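Long-range contact in ribulose-bisphosphate carboxylase (Alicyclobacillus acidocaldarius subsp. acidocaldarius, PDB 4NAS), which belongs to the RuBisCO large-chain family, pairing an N-terminal alpha/beta domain with a TIM-barrel domain in a two-chain assembly that carries bound calcium: residues V84-V98 against L110-F123. Sequence-based numbering, arbitrary orientation.
Sequences VANLNGTFASLLVTV and LERLQMPDELVRQF
F91 and F123 both set CG opposite their own carbonyl carbon (chi1 -68° and -71°), and this swings the two rings together although neither CB aims at the other segment. CE1 of F123 stands over the centre of the F91 ring, 3.5 Å above its plane. The rings meet obliquely, centroids 4.4 Å apart and planes at 38°. The edge of the F123 ring lies in plane against F91 N and near T90 C, where the chain enters helix 91-98. T90 is the N-cap there: its OG1 accepts from S93 N and donates to N88 OD1 at 2.6 Å, in the carbonyl plane and on a lone pair, a short side chain that serves both loop and helix.

Further along, the helix packs over strand 110-114 in the N-terminal domain, whose mixed sheet also contains strand 12-22. Branched apolar side chains suit this buried layer, because their methyl groups meet away from water and bring no polar atom to satisfy. CG2 of V98 touches CD2 of L110 and CD2 of L113, each at 4.0 Å, while L94 CD2 approaches the selenium of M115, a selenomethionine. L119 CD2 meets L87 CD1 crosswise at 3.7 Å, and V84 slides past P116 in a tight contact, CG2 to CG 3.4 Å. P116, the N-cap of helix 117-120, packs its ring on V84 while its O accepts from V120 N. Just before T90, G89, with no side chain and a positive phi that suits glycine, lets OE1 of Q122 lie 3.4 Å from its CA. F91 also meets Y248, and D249 bonds F91 N, linking the helix start to helix 248-256.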
ATOM      1  N   VAL B  84      11.051 -15.534 -12.906  1.00 27.41           N
ATOM      2  CA  VAL B  84      10.990 -15.572 -11.443  1.00 30.71           C
ATOM      3  C   VAL B  84      12.367 -15.352 -10.814  1.00 31.34           C
ATOM      4  O   VAL B  84      12.485 -14.947  -9.654  1.00 30.72           O
ATOM      5  CB  VAL B  84      10.385 -16.919 -10.976  1.00 40.00           C
ATOM      6  CG1 VAL B  84      10.486 -17.101  -9.455  1.00 41.13           C
ATOM      7  CG2 VAL B  84       8.948 -16.997 -11.426  1.00 37.29           C
ATOM      8  N   ALA B  85      13.411 -15.589 -11.601  1.00 26.20           N
ATOM      9  CA  ALA B  85      14.769 -15.448 -11.117  1.00 28.32           C
ATOM     10  C   ALA B  85      15.128 -14.021 -10.754  1.00 31.04           C
ATOM     11  O   ALA B  85      16.142 -13.803 -10.101  1.00 30.59           O
ATOM     12  CB  ALA B  85      15.758 -15.993 -12.138  1.00 27.65           C
ATOM     13  N   ASN B  86      14.317 -13.051 -11.177  1.00 24.34           N
ATOM     14  CA  ASN B  86      14.587 -11.659 -10.823  1.00 26.32           C
ATOM     15  C   ASN B  86      13.939 -11.227  -9.512  1.00 25.59           C
ATOM     16  O   ASN B  86      14.181 -10.111  -9.033  1.00 26.53           O
ATOM     17  CB  ASN B  86      14.142 -10.705 -11.935  1.00 25.08           C
ATOM     18  CG  ASN B  86      14.793 -11.017 -13.235  1.00 31.58           C
ATOM     19  OD1 ASN B  86      15.862 -11.634 -13.267  1.00 34.67           O
ATOM     20  ND2 ASN B  86      14.159 -10.616 -14.327  1.00 36.19           N
ATOM     21  N   LEU B  87      13.113 -12.105  -8.947  1.00 22.99           N
ATOM     22  CA  LEU B  87      12.420 -11.801  -7.697  1.00 27.59           C
ATOM     23  C   LEU B  87      13.245 -12.364  -6.538  1.00 32.04           C
ATOM     24  O   LEU B  87      14.262 -13.042  -6.750  1.00 31.52           O
ATOM     25  CB  LEU B  87      10.974 -12.347  -7.705  1.00 21.77           C
ATOM     26  CG  LEU B  87      10.092 -11.857  -8.866  1.00 26.97           C
ATOM     27  CD1 LEU B  87       8.654 -12.372  -8.771  1.00 27.26           C
ATOM     28  CD2 LEU B  87      10.089 -10.338  -8.963  1.00 22.35           C
ATOM     29  N   ASN B  88      12.822 -12.072  -5.314  1.00 25.75           N
ATOM     30  CA  ASN B  88      13.586 -12.473  -4.133  1.00 27.73           C
ATOM     31  C   ASN B  88      12.677 -13.031  -3.050  1.00 29.57           C
ATOM     32  O   ASN B  88      13.049 -13.031  -1.890  1.00 32.71           O
ATOM     33  CB  ASN B  88      14.410 -11.291  -3.570  1.00 26.35           C
ATOM     34  CG  ASN B  88      13.529 -10.193  -2.942  1.00 30.42           C
ATOM     35  OD1 ASN B  88      12.301 -10.313  -2.913  1.00 33.37           O
ATOM     36  ND2 ASN B  88      14.156  -9.131  -2.431  1.00 21.69           N
ATOM     37  N   GLY B  89      11.463 -13.427  -3.429  1.00 27.18           N
ATOM     38  CA  GLY B  89      10.533 -14.060  -2.501  1.00 26.78           C
ATOM     39  C   GLY B  89       9.716 -13.148  -1.585  1.00 24.58           C
ATOM     40  O   GLY B  89       9.201 -13.599  -0.551  1.00 28.04           O
ATOM     41  N   THR B  90       9.595 -11.872  -1.939  1.00 21.22           N
ATOM     42  CA  THR B  90       8.803 -10.933  -1.134  1.00 20.66           C
ATOM     43  C   THR B  90       7.719 -10.245  -1.943  1.00 23.62           C
ATOM     44  O   THR B  90       7.805 -10.127  -3.169  1.00 17.71           O
ATOM     45  CB  THR B  90       9.674  -9.835  -0.521  1.00 27.16           C
ATOM     46  OG1 THR B  90      10.365  -9.145  -1.576  1.00 25.56           O
ATOM     47  CG2 THR B  90      10.671 -10.442   0.491  1.00 20.71           C
ATOM     48  N   PHE B  91       6.692  -9.767  -1.251  1.00 19.25           N
ATOM     49  CA  PHE B  91       5.655  -9.004  -1.939  1.00 16.80           C
ATOM     50  C   PHE B  91       6.231  -7.719  -2.547  1.00 16.47           C
ATOM     51  O   PHE B  91       5.807  -7.300  -3.636  1.00 16.68           O
ATOM     52  CB  PHE B  91       4.509  -8.675  -0.993  1.00 16.71           C
ATOM     53  CG  PHE B  91       3.731  -9.875  -0.578  1.00 17.09           C
ATOM     54  CD1 PHE B  91       2.692 -10.341  -1.365  1.00 18.49           C
ATOM     55  CD2 PHE B  91       4.071 -10.569   0.579  1.00 19.72           C
ATOM     56  CE1 PHE B  91       1.972 -11.464  -0.985  1.00 29.11           C
ATOM     57  CE2 PHE B  91       3.355 -11.691   0.964  1.00 27.41           C
ATOM     58  CZ  PHE B  91       2.304 -12.137   0.181  1.00 27.24           C
ATOM     59  N   ALA B  92       7.195  -7.104  -1.871  1.00 19.14           N
ATOM     60  CA  ALA B  92       7.844  -5.915  -2.445  1.00 22.00           C
ATOM     61  C   ALA B  92       8.421  -6.193  -3.832  1.00 22.09           C
ATOM     62  O   ALA B  92       8.242  -5.405  -4.758  1.00 20.67           O
ATOM     63  CB  ALA B  92       8.930  -5.385  -1.529  1.00 27.38           C
ATOM     64  N   SER B  93       9.151  -7.293  -3.964  1.00 21.49           N
ATOM     65  CA  SER B  93       9.820  -7.584  -5.230  1.00 25.59           C
ATOM     66  C   SER B  93       8.761  -7.838  -6.293  1.00 22.57           C
ATOM     67  O   SER B  93       8.852  -7.340  -7.405  1.00 17.98           O
ATOM     68  CB  SER B  93      10.707  -8.811  -5.110  1.00 23.15           C
ATOM     69  OG  SER B  93       9.894  -9.953  -4.913  1.00 29.27           O
ATOM     70  N   LEU B  94       7.733  -8.586  -5.912  1.00 22.09           N
ATOM     71  CA  LEU B  94       6.652  -8.916  -6.807  1.00 16.26           C
ATOM     72  C   LEU B  94       5.923  -7.659  -7.305  1.00 27.61           C
ATOM     73  O   LEU B  94       5.784  -7.437  -8.512  1.00 15.61           O
ATOM     74  CB  LEU B  94       5.680  -9.870  -6.106  1.00 16.23           C
ATOM     75  CG  LEU B  94       4.432 -10.177  -6.934  1.00 16.53           C
ATOM     76  CD1 LEU B  94       4.843 -10.861  -8.266  1.00 23.52           C
ATOM     77  CD2 LEU B  94       3.413 -11.024  -6.152  1.00 16.02           C
ATOM     78  N   LEU B  95       5.459  -6.834  -6.368  1.00 15.41           N
ATOM     79  CA  LEU B  95       4.681  -5.631  -6.715  1.00 21.69           C
ATOM     80  C   LEU B  95       5.481  -4.568  -7.491  1.00 20.41           C
ATOM     81  O   LEU B  95       4.994  -3.963  -8.465  1.00 16.45           O
ATOM     82  CB  LEU B  95       4.033  -5.041  -5.436  1.00 16.85           C
ATOM     83  CG  LEU B  95       2.926  -5.983  -4.933  1.00 22.02           C
ATOM     84  CD1 LEU B  95       2.176  -5.473  -3.675  1.00 27.10           C
ATOM     85  CD2 LEU B  95       1.914  -6.237  -6.047  1.00 26.82           C
ATOM     86  N   VAL B  96       6.722  -4.343  -7.075  1.00 16.00           N
ATOM     87  CA  VAL B  96       7.549  -3.307  -7.722  1.00 16.16           C
ATOM     88  C   VAL B  96       7.879  -3.713  -9.155  1.00 17.84           C
ATOM     89  O   VAL B  96       7.999  -2.871 -10.058  1.00 17.09           O
ATOM     90  CB  VAL B  96       8.848  -3.075  -6.970  1.00 16.77           C
ATOM     91  CG1 VAL B  96       9.869  -2.290  -7.855  1.00 17.46           C
ATOM     92  CG2 VAL B  96       8.608  -2.325  -5.677  1.00 16.79           C
ATOM     93  N   THR B  97       8.017  -5.013  -9.356  1.00 17.05           N
ATOM     94  CA  THR B  97       8.292  -5.547 -10.693  1.00 21.52           C
ATOM     95  C   THR B  97       7.051  -5.483 -11.594  1.00 20.20           C
ATOM     96  O   THR B  97       7.120  -4.969 -12.709  1.00 20.38           O
ATOM     97  CB  THR B  97       8.826  -6.979 -10.599  1.00 17.19           C
ATOM     98  OG1 THR B  97      10.018  -6.986  -9.794  1.00 17.74           O
ATOM     99  CG2 THR B  97       9.101  -7.571 -12.003  1.00 19.55           C
ATOM    100  N   VAL B  98       5.906  -5.978 -11.120  1.00 23.77           N
ATOM    101  CA  VAL B  98       4.748  -6.102 -12.020  1.00 15.72           C
ATOM    102  C   VAL B  98       3.868  -4.856 -12.149  1.00 15.54           C
ATOM    103  O   VAL B  98       3.127  -4.724 -13.128  1.00 17.30           O
ATOM    104  CB  VAL B  98       3.872  -7.338 -11.692  1.00 17.12           C
ATOM    105  CG1 VAL B  98       4.715  -8.617 -11.648  1.00 15.95           C
ATOM    106  CG2 VAL B  98       3.114  -7.141 -10.386  1.00 20.07           C
ATOM    107  N   LEU B 110      -3.823  -3.604 -13.244  1.00 18.31           N
ATOM    108  CA  LEU B 110      -3.408  -5.005 -13.133  1.00 16.28           C
ATOM    109  C   LEU B 110      -4.604  -5.921 -12.839  1.00 23.41           C
ATOM    110  O   LEU B 110      -5.264  -5.793 -11.784  1.00 18.86           O
ATOM    111  CB  LEU B 110      -2.328  -5.140 -12.048  1.00 17.99           C
ATOM    112  CG  LEU B 110      -1.827  -6.555 -11.742  1.00 19.61           C
ATOM    113  CD1 LEU B 110      -1.114  -7.166 -12.952  1.00 19.32           C
ATOM    114  CD2 LEU B 110      -0.874  -6.466 -10.549  1.00 16.07           C
ATOM    115  N   GLU B 111      -4.864  -6.841 -13.768  1.00 16.25           N
ATOM    116  CA  GLU B 111      -6.086  -7.645 -13.808  1.00 24.90           C
ATOM    117  C   GLU B 111      -5.860  -9.074 -13.350  1.00 22.87           C
ATOM    118  O   GLU B 111      -6.758  -9.720 -12.798  1.00 19.22           O
ATOM    119  CB  GLU B 111      -6.611  -7.715 -15.249  1.00 29.08           C
ATOM    120  CG  GLU B 111      -7.095  -6.394 -15.831  1.00 39.13           C
ATOM    121  CD  GLU B 111      -8.489  -6.039 -15.365  1.00 47.97           C
ATOM    122  OE1 GLU B 111      -9.436  -6.180 -16.169  1.00 48.92           O
ATOM    123  OE2 GLU B 111      -8.637  -5.633 -14.193  1.00 50.32           O
ATOM    124  N   ARG B 112      -4.674  -9.592 -13.629  1.00 20.57           N
ATOM    125  CA  ARG B 112      -4.396 -10.991 -13.350  1.00 17.50           C
ATOM    126  C   ARG B 112      -2.911 -11.229 -13.103  1.00 20.85           C
ATOM    127  O   ARG B 112      -2.035 -10.620 -13.754  1.00 18.74           O
ATOM    128  CB  ARG B 112      -4.896 -11.889 -14.490  1.00 18.85           C
ATOM    129  CG  ARG B 112      -4.726 -13.391 -14.201  1.00 28.78           C
ATOM    130  CD  ARG B 112      -5.140 -14.291 -15.372  1.00 26.65           C
ATOM    131  NE  ARG B 112      -5.159 -15.696 -14.958  1.00 24.32           N
ATOM    132  CZ  ARG B 112      -5.429 -16.716 -15.763  1.00 35.07           C
ATOM    133  NH1 ARG B 112      -5.684 -16.500 -17.041  1.00 39.75           N
ATOM    134  NH2 ARG B 112      -5.430 -17.958 -15.291  1.00 43.05           N
ATOM    135  N   LEU B 113      -2.638 -12.097 -12.132  1.00 23.43           N
ATOM    136  CA  LEU B 113      -1.285 -12.593 -11.896  1.00 27.22           C
ATOM    137  C   LEU B 113      -1.286 -14.104 -11.937  1.00 23.42           C
ATOM    138  O   LEU B 113      -1.922 -14.770 -11.108  1.00 27.24           O
ATOM    139  CB  LEU B 113      -0.766 -12.131 -10.539  1.00 16.45           C
ATOM    140  CG  LEU B 113      -0.384 -10.660 -10.423  1.00 16.69           C
ATOM    141  CD1 LEU B 113      -0.026 -10.362  -8.957  1.00 18.07           C
ATOM    142  CD2 LEU B 113       0.774 -10.263 -11.347  1.00 16.45           C
ATOM    143  N   GLN B 114      -0.598 -14.671 -12.910  1.00 21.50           N
ATOM    144  CA  GLN B 114      -0.459 -16.123 -12.908  1.00 22.13           C
ATOM    145  C   GLN B 114       0.897 -16.476 -12.318  1.00 24.97           C
ATOM    146  O   GLN B 114       1.942 -16.138 -12.880  1.00 28.12           O
ATOM    147  CB  GLN B 114      -0.635 -16.696 -14.313  1.00 24.18           C
ATOM    148  CG  GLN B 114      -2.056 -16.502 -14.847  1.00 24.63           C
ATOM    149  CD  GLN B 114      -2.209 -16.901 -16.302  1.00 29.09           C
ATOM    150  OE1 GLN B 114      -2.161 -18.084 -16.639  1.00 29.43           O
ATOM    151  NE2 GLN B 114      -2.404 -15.913 -17.174  1.00 31.78           N
HETATM  152  N   MSE B 115       0.880 -17.163 -11.186  1.00 23.91           N
HETATM  153  CA  MSE B 115       2.111 -17.374 -10.431  1.00 25.55           C
HETATM  154  C   MSE B 115       2.629 -18.801 -10.451  1.00 26.29           C
HETATM  155  O   MSE B 115       1.882 -19.748 -10.205  1.00 29.74           O
HETATM  156  CB  MSE B 115       1.932 -16.856  -9.017  1.00 21.90           C
HETATM  157  CG  MSE B 115       1.688 -15.373  -9.061  1.00 28.38           C
HETATM  158 SE   MSE B 115       1.774 -14.626  -7.329  0.90 60.09          SE
HETATM  159  CE  MSE B 115       2.980 -15.862  -6.448  1.00 34.25           C
ATOM    160  N   PRO B 116       3.917 -18.955 -10.786  1.00 29.91           N
ATOM    161  CA  PRO B 116       4.495 -20.288 -10.902  1.00 29.30           C
ATOM    162  C   PRO B 116       4.611 -20.892  -9.515  1.00 29.05           C
ATOM    163  O   PRO B 116       4.701 -20.154  -8.523  1.00 25.31           O
ATOM    164  CB  PRO B 116       5.890 -20.028 -11.477  1.00 33.31           C
ATOM    165  CG  PRO B 116       5.917 -18.587 -11.850  1.00 36.87           C
ATOM    166  CD  PRO B 116       4.919 -17.900 -10.994  1.00 34.63           C
ATOM    167  N   ASP B 117       4.646 -22.216  -9.460  1.00 24.42           N
ATOM    168  CA  ASP B 117       4.709 -22.926  -8.191  1.00 27.40           C
ATOM    169  C   ASP B 117       5.924 -22.529  -7.355  1.00 26.25           C
ATOM    170  O   ASP B 117       5.806 -22.353  -6.144  1.00 23.35           O
ATOM    171  CB  ASP B 117       4.691 -24.439  -8.430  1.00 25.77           C
ATOM    172  CG  ASP B 117       4.486 -25.226  -7.155  1.00 28.01           C
ATOM    173  OD1 ASP B 117       3.403 -25.084  -6.513  1.00 31.30           O
ATOM    174  OD2 ASP B 117       5.416 -25.974  -6.790  1.00 26.65           O
ATOM    175  N   GLU B 118       7.085 -22.394  -7.996  1.00 25.21           N
ATOM    176  CA  GLU B 118       8.317 -22.084  -7.272  1.00 27.64           C
ATOM    177  C   GLU B 118       8.183 -20.788  -6.461  1.00 34.41           C
ATOM    178  O   GLU B 118       8.649 -20.698  -5.319  1.00 39.02           O
ATOM    179  CB  GLU B 118       9.502 -21.980  -8.234  1.00 41.02           C
ATOM    180  CG  GLU B 118      10.038 -23.315  -8.703  1.00 59.03           C
ATOM    181  CD  GLU B 118      10.854 -23.205  -9.981  1.00 72.03           C
ATOM    182  OE1 GLU B 118      11.690 -24.105 -10.226  1.00 76.46           O
ATOM    183  OE2 GLU B 118      10.650 -22.226 -10.741  1.00 74.78           O
ATOM    184  N   LEU B 119       7.511 -19.802  -7.039  1.00 32.49           N
ATOM    185  CA  LEU B 119       7.309 -18.517  -6.367  1.00 26.27           C
ATOM    186  C   LEU B 119       6.217 -18.555  -5.275  1.00 23.08           C
ATOM    187  O   LEU B 119       6.399 -17.992  -4.193  1.00 20.60           O
ATOM    188  CB  LEU B 119       7.011 -17.409  -7.381  1.00 26.89           C
ATOM    189  CG  LEU B 119       6.765 -16.030  -6.740  1.00 30.38           C
ATOM    190  CD1 LEU B 119       8.017 -15.486  -6.036  1.00 29.81           C
ATOM    191  CD2 LEU B 119       6.237 -15.025  -7.761  1.00 29.99           C
ATOM    192  N   VAL B 120       5.082 -19.179  -5.578  1.00 20.35           N
ATOM    193  CA  VAL B 120       4.028 -19.378  -4.590  1.00 23.05           C
ATOM    194  C   VAL B 120       4.607 -20.014  -3.329  1.00 20.42           C
ATOM    195  O   VAL B 120       4.336 -19.570  -2.233  1.00 21.60           O
ATOM    196  CB  VAL B 120       2.887 -20.259  -5.157  1.00 30.45           C
ATOM    197  CG1 VAL B 120       1.832 -20.566  -4.079  1.00 21.81           C
ATOM    198  CG2 VAL B 120       2.240 -19.579  -6.352  1.00 30.85           C
ATOM    199  N   ARG B 121       5.471 -21.013  -3.487  1.00 21.14           N
ATOM    200  CA  ARG B 121       6.018 -21.696  -2.302  1.00 25.33           C
ATOM    201  C   ARG B 121       7.018 -20.903  -1.448  1.00 21.67           C
ATOM    202  O   ARG B 121       7.372 -21.332  -0.361  1.00 25.31           O
ATOM    203  CB  ARG B 121       6.572 -23.080  -2.656  1.00 34.28           C
ATOM    204  CG  ARG B 121       5.484 -24.068  -3.040  1.00 23.32           C
ATOM    205  CD  ARG B 121       6.089 -25.389  -3.516  1.00 24.99           C
ATOM    206  NE  ARG B 121       5.063 -26.354  -3.904  1.00 29.00           N
ATOM    207  CZ  ARG B 121       4.660 -27.370  -3.143  1.00 35.96           C
ATOM    208  NH1 ARG B 121       3.733 -28.211  -3.587  1.00 26.28           N
ATOM    209  NH2 ARG B 121       5.190 -27.554  -1.940  1.00 33.68           N
ATOM    210  N   GLN B 122       7.466 -19.744  -1.918  1.00 21.35           N
ATOM    211  CA  GLN B 122       8.340 -18.916  -1.099  1.00 25.45           C
ATOM    212  C   GLN B 122       7.536 -18.026  -0.139  1.00 27.40           C
ATOM    213  O   GLN B 122       8.101 -17.346   0.719  1.00 24.78           O
ATOM    214  CB  GLN B 122       9.218 -18.042  -1.994  1.00 26.71           C
ATOM    215  CG  GLN B 122      10.244 -18.806  -2.816  1.00 31.35           C
ATOM    216  CD  GLN B 122      11.116 -17.847  -3.593  1.00 40.08           C
ATOM    217  OE1 GLN B 122      11.928 -17.130  -3.005  1.00 45.38           O
ATOM    218  NE2 GLN B 122      10.923 -17.788  -4.909  1.00 32.48           N
ATOM    219  N   PHE B 123       6.219 -18.015  -0.296  1.00 26.65           N
ATOM    220  CA  PHE B 123       5.371 -17.226   0.595  1.00 18.38           C
ATOM    221  C   PHE B 123       4.796 -18.163   1.673  1.00 25.02           C
ATOM    222  O   PHE B 123       4.657 -19.368   1.421  1.00 19.01           O
ATOM    223  CB  PHE B 123       4.259 -16.569  -0.205  1.00 24.02           C
ATOM    224  CG  PHE B 123       4.723 -15.460  -1.100  1.00 27.67           C
ATOM    225  CD1 PHE B 123       5.170 -14.255  -0.567  1.00 28.47           C
ATOM    226  CD2 PHE B 123       4.705 -15.613  -2.481  1.00 25.45           C
ATOM    227  CE1 PHE B 123       5.589 -13.220  -1.406  1.00 20.81           C
ATOM    228  CE2 PHE B 123       5.119 -14.586  -3.329  1.00 21.11           C
ATOM    229  CZ  PHE B 123       5.557 -13.387  -2.786  1.00 22.88           C
TER